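Local coordinates for protein L-Ala-D/L-Glu Epimerase (Escherichia coli, PDB 1JPD) that is an enzyme of the enolase superfamily, pairing an N-terminal domain of the mandelate racemase/muconate lactonizing enzyme family with a C-terminal TIM-barrel domain, at residues V153-N157 with H158-E162; T169-P172 with D173-L176; C193-L196 with A197-V201. All coordinates share one frame; numbering follows the deposited sequence.

The three interactions follow one another along neighbouring beta-alpha units of the TIM-barrel domain. Interaction 1 takes the chain from strand 150-154 into helix 160-170, interaction 2 takes it from that helix into strand 175-179, and interaction 3 closes helix 189-198 ahead of strand 203-205. Interactions 1 and 2 share helix 160-170, with centres 16 Å apart. Interaction 3 touches both: Leu-195 packs on Ser-161 of interaction 1, the two centres lying 13 Å apart, and Val-201 CG1 lies 3.5 Å from Leu-176 O of interaction 2. Arg-168 of helix 160-170 reaches both interactions 2 and 3, tying the two helix exits together.

Interaction 1: V153-N157 with H158-E162; sequences VKLDN and HLISE
Leu-155 begins the contact, its side chain reaching from just past the end of strand 150-154 to Ile-160 in the first turn of the following helix. Its CD1 lies 3.8 Å from Ile-160 CD1, and the two side chains meet at a slant, with Leu-155 CB also close to that methyl. Trp-184 packs on both residues, while Met-164 and Val-178 add to the apolar surroundings of Leu-155.

Asp-156 supplies the polar link. With chi1 at 55°, its CG sits between the backbone N and the carbonyl carbon, which swings the carboxylate forward along the chain. OD1 accepts a hydrogen bond from His-158 N at 2.6 Å, nearly straight at 161°; this closes an Asx turn. The N-H comes from above the carboxylate plane, not within it. The other oxygen, OD2, lies at the edge of the imidazole in its plane, 3.7 Å from His-158 CD2, and carboxylate and ring stand almost perpendicular. OD1 has a second partner in Arg-163, by a salt bridge. The backbone O of Asp-156 accepts from Trp-184 NE1.

Asn-157 forms the bend itself. Its CB bond points away from 158-162, and its OD1 accepts a hydrogen bond from Arg-192 of helix 189-198. Beyond the bend, Leu-159 takes the N-cap position of helix 160-170.

A single carboxylate oxygen thus joins the backbone of the turn to an arginine of helix 160-170. The nearby guanidinium would probably stabilise the negative charge of Asp-156, while the leucine-isoleucine contact lies on the buried side of the connection.

Interaction 2: T169-P172 with D173-L176; sequences TAVP and DATL
Val-171 and Ala-174 meet across a type I beta turn that carries the chain from helix 160-170 towards strand 175-179. The polar part is one backbone hydrogen bond, from Ala-174 N to Val-171 O at 3.1 Å. Its N-H...O angle is 147°. Arg-168 NH1 also donates to Val-171 O and to Ala-174 O, so a helix side chain binds both ends of the turn.

Apolar contacts lie beside this bond. Val-171 places CG1 anti to the carbonyl carbon, which leaves CG2 between the backbone N and that carbon, directed at Ala-174 CB, 3.4 Å away. The same CG2 touches Leu-176 CD2 at 4.0 Å, the two side chains meeting at a slant. Trp-144 packs on Val-171 and Ala-174 from helix 133-145, and Leu-151 of strand 150-154 touches Val-171, Ala-174 and Leu-176.

Pro-172 and Asp-173 occupy the exposed corner of the turn. The proline ring restricts phi to near -58°, which suits the second position of a type I turn.

A shared carbonyl and a buried methyl cluster therefore hold the two arms of the turn together, while the Pro-172/Asp-173 corner lies at the surface.

Interaction 3: C193-L196 with A197-V201; sequences CQLL and ADLGV
Leu-196 O receives the N-H of Val-201 at 2.8 Å, N-H...O angle 159°, the shortest and straightest hydrogen bond between 193-196 and 197-201. Inside it, Gly-200 N donates to Ala-197 O at 3.0 Å. Further back, regular helical bonds join Ala-197 N to Cys-193 O and Asp-198 N to Gln-194 O, both 2.9 Å long. Leu-199 N, where the chain leaves helical geometry, makes only weak bonds to Leu-195 O and Leu-196 O. Leu-199 O accepts from Arg-168 NE.

Gln-194 bends at its second torsion (chi2 56°), bringing NE2 to 3.8 Å from Asp-198 OD1, too long for a hydrogen bond, and close to Ala-197 CB. Amide and carboxylate planes are 43° apart at the exposed face.

Apolar contacts lie towards helix 160-170, where Met-164 packs on Leu-196, Leu-199 and Val-201. Val-201 CG2, beside its own backbone N, meets Leu-196 CB at 3.7 Å and also approaches CD2 of that leucine. Leu-195 CD1 and Leu-199 CD1 touch more loosely, at 4.2 Å.

With Gly-200 at positive phi as the C-prime residue, the paired bonds make a Schellman motif, accompanied by the Leu-196/Val-201 apolar contact and here turning the chain towards barrel strand 203-205.

Interaction 1: V153-N157 with H158-E162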
loop_
_atom_site.group_PDB
_atom_site.type_symbol
_atom_site.label_atom_id
_atom_site.label_comp_id
_atom_site.label_asym_id
_atom_site.label_seq_id
_atom_site.Cartn_x
_atom_site.Cartn_y
_atom_site.Cartn_z
ATOM N N VAL A 153 3.499 12.901 -6.945
ATOM C CA VAL A 153 2.656 13.940 -7.524
ATOM C C VAL A 153 1.344 13.357 -8.003
ATOM O O VAL A 153 1.330 12.456 -8.848
ATOM C CB VAL A 153 3.353 14.632 -8.712
ATOM C CG1 VAL A 153 2.443 15.691 -9.296
ATOM C CG2 VAL A 153 4.659 15.263 -8.254
ATOM N N LYS A 154 0.244 13.858 -7.450
ATOM C CA LYS A 154 -1.086 13.395 -7.841
ATOM C C LYS A 154 -1.532 14.209 -9.057
ATOM O O LYS A 154 -1.458 15.437 -9.049
ATOM C CB LYS A 154 -2.086 13.600 -6.693
ATOM C CG LYS A 154 -1.998 12.580 -5.575
ATOM C CD LYS A 154 -3.187 11.616 -5.612
ATOM C CE LYS A 154 -3.159 10.644 -4.430
ATOM N NZ LYS A 154 -3.287 11.330 -3.101
ATOM N N LEU A 155 -1.979 13.538 -10.108
ATOM C CA LEU A 155 -2.431 14.259 -11.295
ATOM C C LEU A 155 -3.738 13.706 -11.843
ATOM O O LEU A 155 -4.037 12.513 -11.716
ATOM C CB LEU A 155 -1.383 14.200 -12.418
ATOM C CG LEU A 155 -0.020 14.866 -12.249
ATOM C CD1 LEU A 155 0.826 14.597 -13.492
ATOM C CD2 LEU A 155 -0.199 16.353 -12.039
ATOM N N ASP A 156 -4.527 14.587 -12.440
ATOM C CA ASP A 156 -5.761 14.163 -13.064
ATOM C C ASP A 156 -5.505 14.325 -14.546
ATOM O O ASP A 156 -4.373 14.218 -14.996
ATOM C CB ASP A 156 -6.965 15.011 -12.619
ATOM C CG ASP A 156 -6.769 16.499 -12.837
ATOM O OD1 ASP A 156 -5.866 16.899 -13.611
ATOM O OD2 ASP A 156 -7.545 17.273 -12.231
ATOM N N ASN A 157 -6.542 14.617 -15.304
ATOM C CA ASN A 157 -6.386 14.756 -16.731
ATOM C C ASN A 157 -6.093 16.184 -17.182
ATOM O O ASN A 157 -6.056 16.465 -18.374
ATOM C CB ASN A 157 -7.654 14.240 -17.403
ATOM C CG ASN A 157 -7.388 13.666 -18.762
ATOM O OD1 ASN A 157 -6.545 12.782 -18.918
ATOM N ND2 ASN A 157 -8.105 14.160 -19.763
ATOM N N HIS A 158 -5.858 17.087 -16.243
ATOM C CA HIS A 158 -5.616 18.473 -16.613
ATOM C C HIS A 158 -4.213 19.015 -16.397
ATOM O O HIS A 158 -3.471 18.547 -15.535
ATOM C CB HIS A 158 -6.618 19.366 -15.889
ATOM C CG HIS A 158 -8.041 19.027 -16.198
ATOM N ND1 HIS A 158 -8.629 19.328 -17.408
ATOM C CD2 HIS A 158 -8.970 18.349 -15.485
ATOM C CE1 HIS A 158 -9.859 18.848 -17.427
ATOM N NE2 HIS A 158 -10.090 18.248 -16.271
ATOM N N LEU A 159 -3.873 20.011 -17.208
ATOM C CA LEU A 159 -2.588 20.692 -17.158
ATOM C C LEU A 159 -1.404 19.792 -16.809
ATOM O O LEU A 159 -0.567 20.159 -15.987
ATOM C CB LEU A 159 -2.664 21.839 -16.152
ATOM C CG LEU A 159 -3.808 22.831 -16.360
ATOM C CD1 LEU A 159 -3.783 23.873 -15.261
ATOM C CD2 LEU A 159 -3.683 23.488 -17.720
ATOM N N ILE A 160 -1.319 18.628 -17.441
ATOM C CA ILE A 160 -0.226 17.711 -17.159
ATOM C C ILE A 160 1.159 18.294 -17.422
ATOM O O ILE A 160 2.076 18.094 -16.630
ATOM C CB ILE A 160 -0.370 16.410 -17.966
ATOM C CG1 ILE A 160 -1.653 15.695 -17.546
ATOM C CG2 ILE A 160 0.845 15.515 -17.755
ATOM C CD1 ILE A 160 -1.817 15.569 -16.037
ATOM N N SER A 161 1.322 19.020 -18.520
ATOM C CA SER A 161 2.635 19.570 -18.824
ATOM C C SER A 161 3.086 20.686 -17.895
ATOM O O SER A 161 4.136 20.564 -17.258
ATOM C CB SER A 161 2.705 20.041 -20.279
ATOM O OG SER A 161 2.702 18.931 -21.160
ATOM N N GLU A 162 2.314 21.766 -17.792
ATOM C CA GLU A 162 2.754 22.849 -16.926
ATOM C C GLU A 162 2.953 22.409 -15.475
ATOM O O GLU A 162 3.958 22.766 -14.858
ATOM C CB GLU A 162 1.814 24.055 -16.990
ATOM C CG GLU A 162 2.485 25.299 -16.419
ATOM C CD GLU A 162 1.752 26.587 -16.717
ATOM O OE1 GLU A 162 0.752 26.553 -17.467
ATOM O OE2 GLU A 162 2.188 27.641 -16.203
#

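Interaction 2: T169-P172 with D173-L176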
loop_
_atom_site.group_PDB
_atom_site.type_symbol
_atom_site.label_atom_id
_atom_site.label_comp_id
_atom_site.label_asym_id
_atom_site.label_seq_id
_atom_site.Cartn_x
_atom_site.Cartn_y
_atom_site.Cartn_z
ATOM N N THR A 169 10.992 22.009 -11.920
ATOM C CA THR A 169 11.825 23.209 -11.883
ATOM C C THR A 169 12.052 23.637 -10.431
ATOM O O THR A 169 13.116 24.164 -10.089
ATOM C CB THR A 169 11.163 24.398 -12.642
ATOM O OG1 THR A 169 10.941 24.042 -14.014
ATOM C CG2 THR A 169 12.053 25.636 -12.582
ATOM N N ALA A 170 11.048 23.406 -9.587
ATOM C CA ALA A 170 11.108 23.770 -8.172
ATOM C C ALA A 170 11.976 22.824 -7.351
ATOM O O ALA A 170 12.749 23.270 -6.500
ATOM C CB ALA A 170 9.702 23.822 -7.586
ATOM N N VAL A 171 11.838 21.523 -7.590
ATOM C CA VAL A 171 12.624 20.539 -6.864
ATOM C C VAL A 171 13.401 19.703 -7.871
ATOM O O VAL A 171 13.129 18.520 -8.068
ATOM C CB VAL A 171 11.721 19.636 -5.980
ATOM C CG1 VAL A 171 11.029 20.491 -4.916
ATOM C CG2 VAL A 171 10.680 18.932 -6.832
ATOM N N PRO A 172 14.406 20.320 -8.515
ATOM C CA PRO A 172 15.231 19.640 -9.515
ATOM C C PRO A 172 15.935 18.396 -8.993
ATOM O O PRO A 172 16.291 17.517 -9.771
ATOM C CB PRO A 172 16.207 20.731 -9.949
ATOM C CG PRO A 172 16.397 21.500 -8.690
ATOM C CD PRO A 172 14.978 21.640 -8.190
ATOM N N ASP A 173 16.127 18.310 -7.681
ATOM C CA ASP A 173 16.809 17.152 -7.109
ATOM C C ASP A 173 15.890 16.116 -6.492
ATOM O O ASP A 173 16.334 15.024 -6.146
ATOM C CB ASP A 173 17.821 17.595 -6.052
ATOM C CG ASP A 173 18.935 18.429 -6.634
ATOM O OD1 ASP A 173 19.465 18.042 -7.697
ATOM O OD2 ASP A 173 19.282 19.466 -6.026
ATOM N N ALA A 174 14.617 16.457 -6.345
ATOM C CA ALA A 174 13.655 15.539 -5.754
ATOM C C ALA A 174 13.372 14.360 -6.665
ATOM O O ALA A 174 13.348 14.508 -7.888
ATOM C CB ALA A 174 12.358 16.273 -5.464
ATOM N N THR A 175 13.187 13.183 -6.073
ATOM C CA THR A 175 12.830 11.995 -6.846
ATOM C C THR A 175 11.309 12.115 -6.981
ATOM O O THR A 175 10.604 12.242 -5.976
ATOM C CB THR A 175 13.140 10.691 -6.092
ATOM O OG1 THR A 175 14.547 10.602 -5.832
ATOM C CG2 THR A 175 12.696 9.487 -6.917
ATOM N N LEU A 176 10.799 12.086 -8.207
ATOM C CA LEU A 176 9.363 12.232 -8.429
ATOM C C LEU A 176 8.669 11.007 -9.016
ATOM O O LEU A 176 9.185 10.379 -9.940
ATOM C CB LEU A 176 9.092 13.412 -9.374
ATOM C CG LEU A 176 9.695 14.782 -9.088
ATOM C CD1 LEU A 176 9.392 15.712 -10.247
ATOM C CD2 LEU A 176 9.124 15.338 -7.797
#

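Interaction 3: C193-L196 with A197-V201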
loop_
_atom_site.group_PDB
_atom_site.type_symbol
_atom_site.label_atom_id
_atom_site.label_comp_id
_atom_site.label_asym_id
_atom_site.label_seq_id
_atom_site.Cartn_x
_atom_site.Cartn_y
_atom_site.Cartn_z
ATOM N N CYS A 193 3.838 10.157 -21.239
ATOM C CA CYS A 193 4.885 9.407 -20.561
ATOM C C CYS A 193 6.216 9.985 -21.010
ATOM O O CYS A 193 7.147 10.105 -20.216
ATOM C CB CYS A 193 4.825 7.916 -20.902
ATOM S SG CYS A 193 3.354 7.059 -20.318
ATOM N N GLN A 194 6.292 10.376 -22.279
ATOM C CA GLN A 194 7.527 10.936 -22.817
ATOM C C GLN A 194 7.912 12.228 -22.108
ATOM O O GLN A 194 9.089 12.476 -21.866
ATOM C CB GLN A 194 7.407 11.187 -24.320
ATOM C CG GLN A 194 8.767 11.387 -24.974
ATOM C CD GLN A 194 9.698 10.211 -24.712
ATOM O OE1 GLN A 194 9.416 9.080 -25.122
ATOM N NE2 GLN A 194 10.807 10.471 -24.019
ATOM N N LEU A 195 6.921 13.049 -21.778
ATOM C CA LEU A 195 7.181 14.290 -21.059
ATOM C C LEU A 195 7.670 13.982 -19.645
ATOM O O LEU A 195 8.580 14.633 -19.149
ATOM C CB LEU A 195 5.919 15.138 -20.965
ATOM C CG LEU A 195 6.116 16.338 -20.042
ATOM C CD1 LEU A 195 7.244 17.209 -20.593
ATOM C CD2 LEU A 195 4.832 17.131 -19.929
ATOM N N LEU A 196 7.056 12.998 -18.991
ATOM C CA LEU A 196 7.472 12.632 -17.645
ATOM C C LEU A 196 8.924 12.188 -17.691
ATOM O O LEU A 196 9.701 12.470 -16.771
ATOM C CB LEU A 196 6.591 11.512 -17.077
ATOM C CG LEU A 196 5.123 11.906 -16.881
ATOM C CD1 LEU A 196 4.371 10.777 -16.171
ATOM C CD2 LEU A 196 5.051 13.196 -16.066
ATOM N N ALA A 197 9.293 11.504 -18.771
ATOM C CA ALA A 197 10.666 11.044 -18.932
ATOM C C ALA A 197 11.598 12.238 -19.151
ATOM O O ALA A 197 12.691 12.274 -18.595
ATOM C CB ALA A 197 10.768 10.065 -20.093
ATOM N N ASP A 198 11.172 13.221 -19.944
ATOM C CA ASP A 198 12.015 14.394 -20.172
ATOM C C ASP A 198 12.318 15.116 -18.854
ATOM O O ASP A 198 13.340 15.795 -18.739
ATOM C CB ASP A 198 11.354 15.405 -21.128
ATOM C CG ASP A 198 11.181 14.874 -22.543
ATOM O OD1 ASP A 198 11.918 13.948 -22.949
ATOM O OD2 ASP A 198 10.310 15.403 -23.266
ATOM N N LEU A 199 11.427 14.965 -17.870
ATOM C CA LEU A 199 11.565 15.621 -16.570
ATOM C C LEU A 199 12.186 14.726 -15.503
ATOM O O LEU A 199 12.253 15.090 -14.317
ATOM C CB LEU A 199 10.198 16.119 -16.095
ATOM C CG LEU A 199 9.574 17.174 -17.016
ATOM C CD1 LEU A 199 8.219 17.620 -16.485
ATOM C CD2 LEU A 199 10.521 18.364 -17.122
ATOM N N GLY A 200 12.636 13.550 -15.926
ATOM C CA GLY A 200 13.262 12.623 -15.004
ATOM C C GLY A 200 12.324 11.944 -14.021
ATOM O O GLY A 200 12.771 11.506 -12.960
ATOM N N VAL A 201 11.036 11.856 -14.353
ATOM C CA VAL A 201 10.081 11.199 -13.467
ATOM C C VAL A 201 10.480 9.729 -13.361
ATOM O O VAL A 201 10.565 9.027 -14.366
ATOM C CB VAL A 201 8.637 11.304 -14.009
ATOM C CG1 VAL A 201 7.692 10.490 -13.134
ATOM C CG2 VAL A 201 8.201 12.764 -14.044
#